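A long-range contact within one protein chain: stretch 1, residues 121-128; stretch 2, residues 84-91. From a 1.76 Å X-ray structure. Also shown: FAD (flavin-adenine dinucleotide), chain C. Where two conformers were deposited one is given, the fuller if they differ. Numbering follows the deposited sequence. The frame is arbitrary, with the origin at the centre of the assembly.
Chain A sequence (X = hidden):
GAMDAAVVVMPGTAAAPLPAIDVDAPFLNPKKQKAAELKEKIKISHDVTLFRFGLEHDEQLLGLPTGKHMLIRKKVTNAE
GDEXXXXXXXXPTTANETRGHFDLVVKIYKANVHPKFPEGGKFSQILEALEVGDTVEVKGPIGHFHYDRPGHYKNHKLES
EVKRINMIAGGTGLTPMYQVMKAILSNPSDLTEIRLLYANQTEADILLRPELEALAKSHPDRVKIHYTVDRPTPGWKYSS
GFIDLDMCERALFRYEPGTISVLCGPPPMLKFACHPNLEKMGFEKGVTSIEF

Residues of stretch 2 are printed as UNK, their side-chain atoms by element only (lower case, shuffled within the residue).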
ATOM      1  N   GLY A 121       8.339 -13.591 -10.455  1.00 40.87           N
ATOM      2  CA  GLY A 121       7.577 -12.423 -10.878  1.00 39.24           C
ATOM      3  C   GLY A 121       8.334 -11.657 -11.936  1.00 41.72           C
ATOM      4  O   GLY A 121       9.518 -11.356 -11.753  1.00 38.85           O
ATOM      5  N   LYS A 122       7.664 -11.353 -13.065  1.00 37.87           N
ATOM      6  CA  LYS A 122       8.298 -10.681 -14.202  1.00 37.44           C
ATOM      7  C   LYS A 122       8.905  -9.291 -13.885  1.00 38.13           C
ATOM      8  O   LYS A 122      10.108  -9.101 -14.070  1.00 36.08           O
ATOM      9  CB  LYS A 122       7.314 -10.604 -15.384  1.00 40.97           C
ATOM     10  CG  LYS A 122       7.954 -10.178 -16.703  1.00 49.49           C
ATOM     11  CD  LYS A 122       7.264 -10.790 -17.918  1.00 55.50           C
ATOM     12  CE  LYS A 122       5.888 -10.238 -18.222  1.00 69.15           C
ATOM     13  NZ  LYS A 122       5.229 -10.994 -19.331  1.00 73.30           N
ATOM     14  N   PHE A 123       8.081  -8.329 -13.455  1.00 33.51           N
ATOM     15  CA  PHE A 123       8.530  -6.968 -13.228  1.00 31.48           C
ATOM     16  C   PHE A 123       9.355  -6.776 -11.952  1.00 32.00           C
ATOM     17  O   PHE A 123      10.305  -5.977 -11.985  1.00 30.06           O
ATOM     18  CB  PHE A 123       7.361  -5.991 -13.283  1.00 33.39           C
ATOM     19  CG  PHE A 123       7.808  -4.586 -13.605  1.00 34.22           C
ATOM     20  CD1 PHE A 123       8.383  -4.287 -14.843  1.00 37.55           C
ATOM     21  CD2 PHE A 123       7.715  -3.574 -12.652  1.00 32.37           C
ATOM     22  CE1 PHE A 123       8.832  -2.994 -15.128  1.00 38.41           C
ATOM     23  CE2 PHE A 123       8.131  -2.277 -12.951  1.00 34.96           C
ATOM     24  CZ  PHE A 123       8.672  -1.993 -14.193  1.00 34.73           C
ATOM     25  N   SER A 124       9.041  -7.495 -10.847  1.00 29.17           N
ATOM     26  CA  SER A 124       9.883  -7.351  -9.643  1.00 27.82           C
ATOM     27  C   SER A 124      11.341  -7.815  -9.923  1.00 31.40           C
ATOM     28  O   SER A 124      12.274  -7.183  -9.428  1.00 30.01           O
ATOM     29  CB  SER A 124       9.278  -8.042  -8.425  1.00 29.47           C
ATOM     30  OG  SER A 124       9.089  -9.425  -8.660  1.00 29.48           O
ATOM     31  N   GLN A 125      11.542  -8.852 -10.781  1.00 29.00           N
ATOM     32  CA  GLN A 125      12.903  -9.277 -11.147  1.00 30.91           C
ATOM     33  C   GLN A 125      13.527  -8.255 -12.116  1.00 36.65           C
ATOM     34  O   GLN A 125      14.726  -7.989 -12.030  1.00 35.51           O
ATOM     35  CB  GLN A 125      12.931 -10.701 -11.733  1.00 33.59           C
ATOM     36  CG  GLN A 125      12.530 -11.753 -10.732  1.00 37.61           C
ATOM     37  CD  GLN A 125      12.447 -13.121 -11.366  1.00 52.08           C
ATOM     38  OE1 GLN A 125      13.401 -13.888 -11.335  1.00 48.32           O
ATOM     39  NE2 GLN A 125      11.296 -13.471 -11.930  1.00 42.79           N
ATOM     40  N   ILE A 126      12.709  -7.633 -13.004  1.00 34.16           N
ATOM     41  CA  ILE A 126      13.225  -6.584 -13.891  1.00 32.93           C
ATOM     42  C   ILE A 126      13.786  -5.450 -13.029  1.00 35.34           C
ATOM     43  O   ILE A 126      14.909  -5.003 -13.262  1.00 34.52           O
ATOM     44  CB  ILE A 126      12.153  -6.094 -14.902  1.00 34.57           C
ATOM     45  CG1 ILE A 126      11.964  -7.153 -16.019  1.00 34.74           C
ATOM     46  CG2 ILE A 126      12.535  -4.721 -15.504  1.00 34.38           C
ATOM     47  CD1 ILE A 126      10.640  -6.991 -16.801  1.00 36.64           C
ATOM     48  N   LEU A 127      12.998  -4.994 -12.026  1.00 29.93           N
ATOM     49  CA  LEU A 127      13.421  -3.939 -11.108  1.00 27.79           C
ATOM     50  C   LEU A 127      14.681  -4.354 -10.355  1.00 29.76           C
ATOM     51  O   LEU A 127      15.663  -3.617 -10.368  1.00 27.09           O
ATOM     52  CB  LEU A 127      12.305  -3.613 -10.115  1.00 26.98           C
ATOM     53  CG  LEU A 127      11.050  -2.938 -10.710  1.00 31.38           C
ATOM     54  CD1 LEU A 127       9.989  -2.750  -9.605  1.00 29.92           C
ATOM     55  CD2 LEU A 127      11.415  -1.570 -11.344  1.00 33.76           C
ATOM     56  N   GLU A 128      14.691  -5.564  -9.774  1.00 28.54           N
ATOM     57  CA  GLU A 128      15.860  -6.064  -9.031  1.00 28.60           C
ATOM     58  C   GLU A 128      17.130  -6.115  -9.907  1.00 32.53           C
ATOM     59  O   GLU A 128      18.232  -5.907  -9.396  1.00 31.43           O
ATOM     60  CB  GLU A 128      15.553  -7.454  -8.416  1.00 30.49           C
ATOM     61  CG  GLU A 128      16.655  -8.009  -7.500  1.00 36.54           C
ATOM     62  CD  GLU A 128      16.977  -7.215  -6.248  1.00 37.83           C
ATOM     63  OE1 GLU A 128      16.187  -6.321  -5.873  1.00 29.59           O
ATOM     64  OE2 GLU A 128      18.013  -7.518  -5.614  1.00 38.58           O
ATOM     65  N   UNK A  84       9.805  -6.157 -25.207  1.00 51.30           N
ATOM     66  CA  UNK A  84       8.565  -6.346 -24.475  1.00 49.35           C
ATOM     67  C   UNK A  84       8.452  -5.226 -23.462  1.00 49.61           C
ATOM     68  O   UNK A  84       9.418  -4.945 -22.750  1.00 47.02           O
ATOM     69  o   UNK A  84       6.279  -9.574 -21.513  1.00 81.24           O
ATOM     70  c   UNK A  84       7.281  -8.070 -23.052  1.00 62.06           C
ATOM     71  c   UNK A  84       8.580  -7.704 -23.752  1.00 50.66           C
ATOM     72  c   UNK A  84       7.309  -9.309 -22.175  1.00 85.92           C
ATOM     73  o   UNK A  84       8.347 -10.011 -22.144  1.00 79.00           O
ATOM     74  N   UNK A  85       7.286  -4.580 -23.407  1.00 45.72           N
ATOM     75  CA  UNK A  85       7.026  -3.521 -22.418  1.00 43.68           C
ATOM     76  C   UNK A  85       6.293  -4.198 -21.260  1.00 44.92           C
ATOM     77  O   UNK A  85       5.283  -4.870 -21.494  1.00 45.37           O
ATOM     78  c   UNK A  85       6.854  -1.809 -24.292  1.00 49.83           C
ATOM     79  c   UNK A  85       6.071  -1.214 -21.998  1.00 46.94           C
ATOM     80  c   UNK A  85       6.218  -2.338 -23.012  1.00 48.79           C
ATOM     81  N   UNK A  86       6.818  -4.059 -20.017  1.00 37.66           N
ATOM     82  CA  UNK A  86       6.231  -4.681 -18.828  1.00 36.46           C
ATOM     83  C   UNK A  86       5.893  -3.539 -17.885  1.00 37.70           C
ATOM     84  O   UNK A  86       6.734  -2.662 -17.675  1.00 33.66           O
ATOM     85  c   UNK A  86       6.521  -6.445 -16.993  1.00 39.22           C
ATOM     86  c   UNK A  86       7.199  -5.715 -18.158  1.00 39.70           C
ATOM     87  c   UNK A  86       7.735  -6.717 -19.187  1.00 40.42           C
ATOM     88  N   UNK A  87       4.670  -3.549 -17.353  1.00 35.47           N
ATOM     89  CA  UNK A  87       4.131  -2.481 -16.508  0.50 34.14           C
ATOM     90  C   UNK A  87       3.422  -3.067 -15.286  1.00 36.10           C
ATOM     91  O   UNK A  87       2.704  -4.068 -15.436  1.00 35.88           O
ATOM     92  c   UNK A  87      -0.268  -1.565 -17.150  0.50 43.68           C
ATOM     93  c   UNK A  87       3.152  -1.677 -17.403  0.50 37.79           C
ATOM     94  s   UNK A  87       0.821  -0.312 -17.769  0.50 47.01           S
ATOM     95  c   UNK A  87       2.300  -0.602 -16.719  0.50 40.34           C
ATOM     96  N   UNK A  88       3.582  -2.419 -14.097  1.00 31.00           N
ATOM     97  CA  UNK A  88       2.900  -2.809 -12.863  1.00 30.62           C
ATOM     98  C   UNK A  88       2.585  -1.555 -12.063  1.00 31.80           C
ATOM     99  O   UNK A  88       3.302  -0.552 -12.194  1.00 29.70           O
ATOM    100  n   UNK A  88       2.934  -6.892 -15.562  1.00 42.61           N
ATOM    101  c   UNK A  88       3.737  -3.779 -11.996  1.00 31.58           C
ATOM    102  c   UNK A  88       3.297  -7.737 -14.603  1.00 49.18           C
ATOM    103  n   UNK A  88       3.276  -7.361 -13.322  1.00 39.54           N
ATOM    104  c   UNK A  88       4.066  -5.128 -12.636  1.00 31.91           C
ATOM    105  c   UNK A  88       2.867  -6.047 -12.817  1.00 37.71           C
ATOM    106  n   UNK A  88       3.695  -8.955 -14.935  1.00 39.82           N
ATOM    107  N   UNK A  89       1.549  -1.630 -11.216  1.00 29.52           N
ATOM    108  CA  UNK A  89       1.160  -0.556 -10.308  1.00 29.12           C
ATOM    109  C   UNK A  89       2.034  -0.571  -9.047  1.00 30.12           C
ATOM    110  O   UNK A  89       2.342  -1.639  -8.544  1.00 29.00           O
ATOM    111  c   UNK A  89      -0.290  -0.729  -9.896  1.00 31.02           C
ATOM    112  N   UNK A  90       2.411   0.610  -8.531  1.00 25.64           N
ATOM    113  CA  UNK A  90       3.169   0.740  -7.269  1.00 22.91           C
ATOM    114  C   UNK A  90       2.704   1.970  -6.530  1.00 26.61           C
ATOM    115  O   UNK A  90       2.426   3.016  -7.143  1.00 27.58           O
ATOM    116  o   UNK A  90       6.349  -4.171  -9.635  1.00 30.59           O
ATOM    117  c   UNK A  90       6.019  -2.957  -9.076  1.00 27.03           C
ATOM    118  c   UNK A  90       5.388  -0.658  -9.394  1.00 26.97           C
ATOM    119  c   UNK A  90       5.832  -1.877  -9.917  1.00 27.39           C
ATOM    120  c   UNK A  90       5.248  -0.473  -8.018  1.00 24.69           C
ATOM    121  c   UNK A  90       5.502  -1.567  -7.180  1.00 25.12           C
ATOM    122  c   UNK A  90       4.704   0.814  -7.465  1.00 23.98           C
ATOM    123  c   UNK A  90       5.885  -2.801  -7.702  1.00 25.90           C
ATOM    124  N   UNK A  91       2.632   1.845  -5.217  1.00 23.33           N
ATOM    125  CA  UNK A  91       2.391   2.994  -4.352  1.00 21.71           C
ATOM    126  C   UNK A  91       3.721   3.223  -3.662  1.00 24.31           C
ATOM    127  O   UNK A  91       4.150   2.407  -2.829  1.00 22.17           O
ATOM    128  c   UNK A  91       1.077   4.077  -2.468  1.00 24.46           C
ATOM    129  c   UNK A  91       1.265   2.811  -3.350  1.00 26.56           C
ATOM    130  o   UNK A  91       0.052   2.556  -4.044  1.00 26.07           O
TER
HETATM  131  PA  FAD C1001       3.957 -11.302 -11.903  1.00 42.98           P
HETATM  132  O1A FAD C1001       4.790 -11.756 -13.042  1.00 44.96           O
HETATM  133  O2A FAD C1001       2.852 -10.341 -12.274  1.00 41.68           O
HETATM  134  O5B FAD C1001       3.387 -12.621 -11.145  1.00 47.99           O
HETATM  135  C5B FAD C1001       2.009 -12.667 -10.713  1.00 53.98           C
HETATM  136  C4B FAD C1001       1.922 -13.158  -9.289  1.00 55.97           C
HETATM  137  O4B FAD C1001       2.571 -14.441  -9.147  1.00 57.23           O
HETATM  138  C3B FAD C1001       2.596 -12.286  -8.240  1.00 56.86           C
HETATM  139  O3B FAD C1001       1.816 -11.137  -7.915  1.00 58.97           O
HETATM  140  C2B FAD C1001       2.747 -13.263  -7.071  1.00 55.99           C
HETATM  141  O2B FAD C1001       1.583 -13.312  -6.254  1.00 58.68           O
HETATM  142  C1B FAD C1001       2.964 -14.609  -7.791  1.00 54.67           C
HETATM  143  N9A FAD C1001       4.341 -15.105  -7.749  1.00 49.00           N
HETATM  144  C8A FAD C1001       5.224 -15.167  -8.797  1.00 49.33           C
HETATM  145  N7A FAD C1001       6.410 -15.624  -8.471  1.00 48.51           N
HETATM  146  C5A FAD C1001       6.305 -15.871  -7.111  1.00 46.81           C
HETATM  147  C6A FAD C1001       7.238 -16.313  -6.148  1.00 49.30           C
HETATM  148  N6A FAD C1001       8.549 -16.416  -6.380  1.00 50.88           N
HETATM  149  N1A FAD C1001       6.800 -16.490  -4.881  1.00 51.08           N
HETATM  150  C2A FAD C1001       5.526 -16.194  -4.592  1.00 51.03           C
HETATM  151  N3A FAD C1001       4.573 -15.720  -5.402  1.00 49.89           N
HETATM  152  C4A FAD C1001       5.029 -15.578  -6.656  1.00 47.45           C
HETATM  153  N1  FAD C1001       4.116  -4.437  -5.061  1.00 26.63           N
HETATM  154  C2  FAD C1001       5.228  -4.123  -4.324  1.00 25.22           C
HETATM  155  O2  FAD C1001       6.147  -4.946  -4.194  1.00 26.42           O
HETATM  156  N3  FAD C1001       5.325  -2.860  -3.718  1.00 24.66           N
HETATM  157  C4  FAD C1001       4.365  -1.852  -3.782  1.00 23.99           C
HETATM  158  O4  FAD C1001       4.578  -0.758  -3.297  1.00 24.99           O
HETATM  159  C4X FAD C1001       3.170  -2.209  -4.543  1.00 25.88           C
HETATM  160  N5  FAD C1001       2.198  -1.332  -4.621  1.00 26.54           N
HETATM  161  C5X FAD C1001       1.041  -1.693  -5.317  1.00 27.03           C
HETATM  162  C6  FAD C1001      -0.018  -0.776  -5.381  1.00 28.38           C
HETATM  163  C7  FAD C1001      -1.193  -1.086  -6.065  1.00 29.66           C
HETATM  164  C7M FAD C1001      -2.315  -0.079  -6.077  1.00 30.08           C
HETATM  165  C8  FAD C1001      -1.323  -2.350  -6.705  1.00 30.89           C
HETATM  166  C8M FAD C1001      -2.566  -2.703  -7.500  1.00 29.57           C
HETATM  167  C9  FAD C1001      -0.278  -3.269  -6.623  1.00 31.90           C
HETATM  168  C9A FAD C1001       0.905  -2.950  -5.940  1.00 27.63           C
HETATM  169  N10 FAD C1001       2.008  -3.858  -5.866  1.00 26.48           N
HETATM  170  C10 FAD C1001       3.146  -3.533  -5.157  1.00 26.78           C
HETATM  171  C1' FAD C1001       2.040  -5.105  -6.650  1.00 25.66           C
HETATM  172  C2' FAD C1001       2.660  -4.920  -8.036  1.00 30.57           C
HETATM  173  O2' FAD C1001       1.767  -4.211  -8.899  1.00 28.23           O
HETATM  174  C3' FAD C1001       3.036  -6.246  -8.699  1.00 31.32           C
HETATM  175  O3' FAD C1001       1.881  -7.066  -8.829  1.00 34.11           O
HETATM  176  C4' FAD C1001       4.172  -6.998  -8.003  1.00 31.84           C
HETATM  177  O4' FAD C1001       5.358  -6.204  -8.063  1.00 30.03           O
HETATM  178  C5' FAD C1001       4.456  -8.361  -8.605  1.00 32.87           C
HETATM  179  O5' FAD C1001       4.569  -8.221 -10.038  1.00 32.16           O
HETATM  180  P   FAD C1001       5.567  -9.147 -10.896  1.00 34.96           P
HETATM  181  O1P FAD C1001       5.586  -8.669 -12.297  1.00 33.81           O
HETATM  182  O2P FAD C1001       6.896  -9.283 -10.194  1.00 33.65           O
HETATM  183  O3P FAD C1001       4.840 -10.557 -10.799  1.00 36.82           O

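Position 84 has five side-chain atoms: a chain of three carbons, the third carrying two oxygens. One of the oxygens meets the end of Lys122. That is a carboxylate on a two-carbon arm, so the residue is glutamate. Glu84 OE2 lies 2.8 Å from Lys122 NZ and accepts its hydrogen bond, which forms part of a salt bridge. The side chain is poorly ordered, so this link at the exposed end of the contact is less sharply defined than the rest.

Position 85 has three carbons, one of them carrying the other two. The branch is at CB, and no heteroatom is present. These atoms touch nothing on stretch 1. This is valine. Val85 is exposed.

Position 86 shows the same three carbons, again branched at CB. They meet the ring of Phe123 and the end of Ile126. This too is valine. Val86 CG1 is 3.6 Å from Phe123 CD1, and Val86 CG2 is 3.8 Å from Ile126 CD1. The aliphatic part of Lys122 also comes near, with CG 4.0 Å from Val86 CG1.

Position 87 has an unbranched chain of two carbons, a sulfur and a last carbon. These atoms touch nothing on stretch 1. The thioether identifies methionine. The CA-to-CB bond of Met87 points away from the helix. Two conformers were deposited for this exposed side chain.

Position 88 has three carbons, a nitrogen, then a carbon carrying two more nitrogens. The chain lies against Phe123 CB and Lys122 CB. The end is a guanidinium group, and the residue is arginine. Arg88 CG packs 3.5 Å from Phe123 CB. Arg88 NH1 donates to the backbone Met87 O at 2.8 Å. Weak hydrogen bonds run from Arg88 NE to FAD O1P at 2.8 Å and from Arg88 NH2 to FAD O2A at 3.1 Å, so the positive group sits beside the diphosphate.

Position 89 has a single side-chain carbon and makes no contact with stretch 1. It is alanine. The backbone Ala89 O accepts a hydrogen bond from FAD O2' at 2.7 Å.

Position 90 has one carbon, then a six-carbon ring bearing one oxygen. The ring reaches Phe123 and Leu127. This is tyrosine. Tyr90 OH lies near the plane of the Phe123 ring, at its edge, 3.4 Å from Phe123 CD2. Leu127 CD1 is 4.0 Å from Tyr90 CZ. Tyr90 OH also hydrogen bonds FAD O4' at 2.8 Å.

Position 91 has one carbon carrying an oxygen and a carbon. These atoms touch nothing on stretch 1. This is threonine. Thr91 N donates to FAD N5 at 3.3 Å.

The helix crosses the strand at a steep angle. Alternation along the strand turns Val86, Arg88 and Tyr90 toward it, and Phe123 touches all three. The cofactor ties the two stretches together. At the start of the helix, Lys122 N donates to FAD O1A at 2.9 Å, Phe123 N to FAD O1P at 2.8 Å and Ser124 N to FAD O2P at 2.9 Å. Arg88 approaches the same diphosphate from the strand. Apolar packing and shared phosphate binding thus hold the contact together.

Stretch 2, residues 84-91: EVVMRAYT
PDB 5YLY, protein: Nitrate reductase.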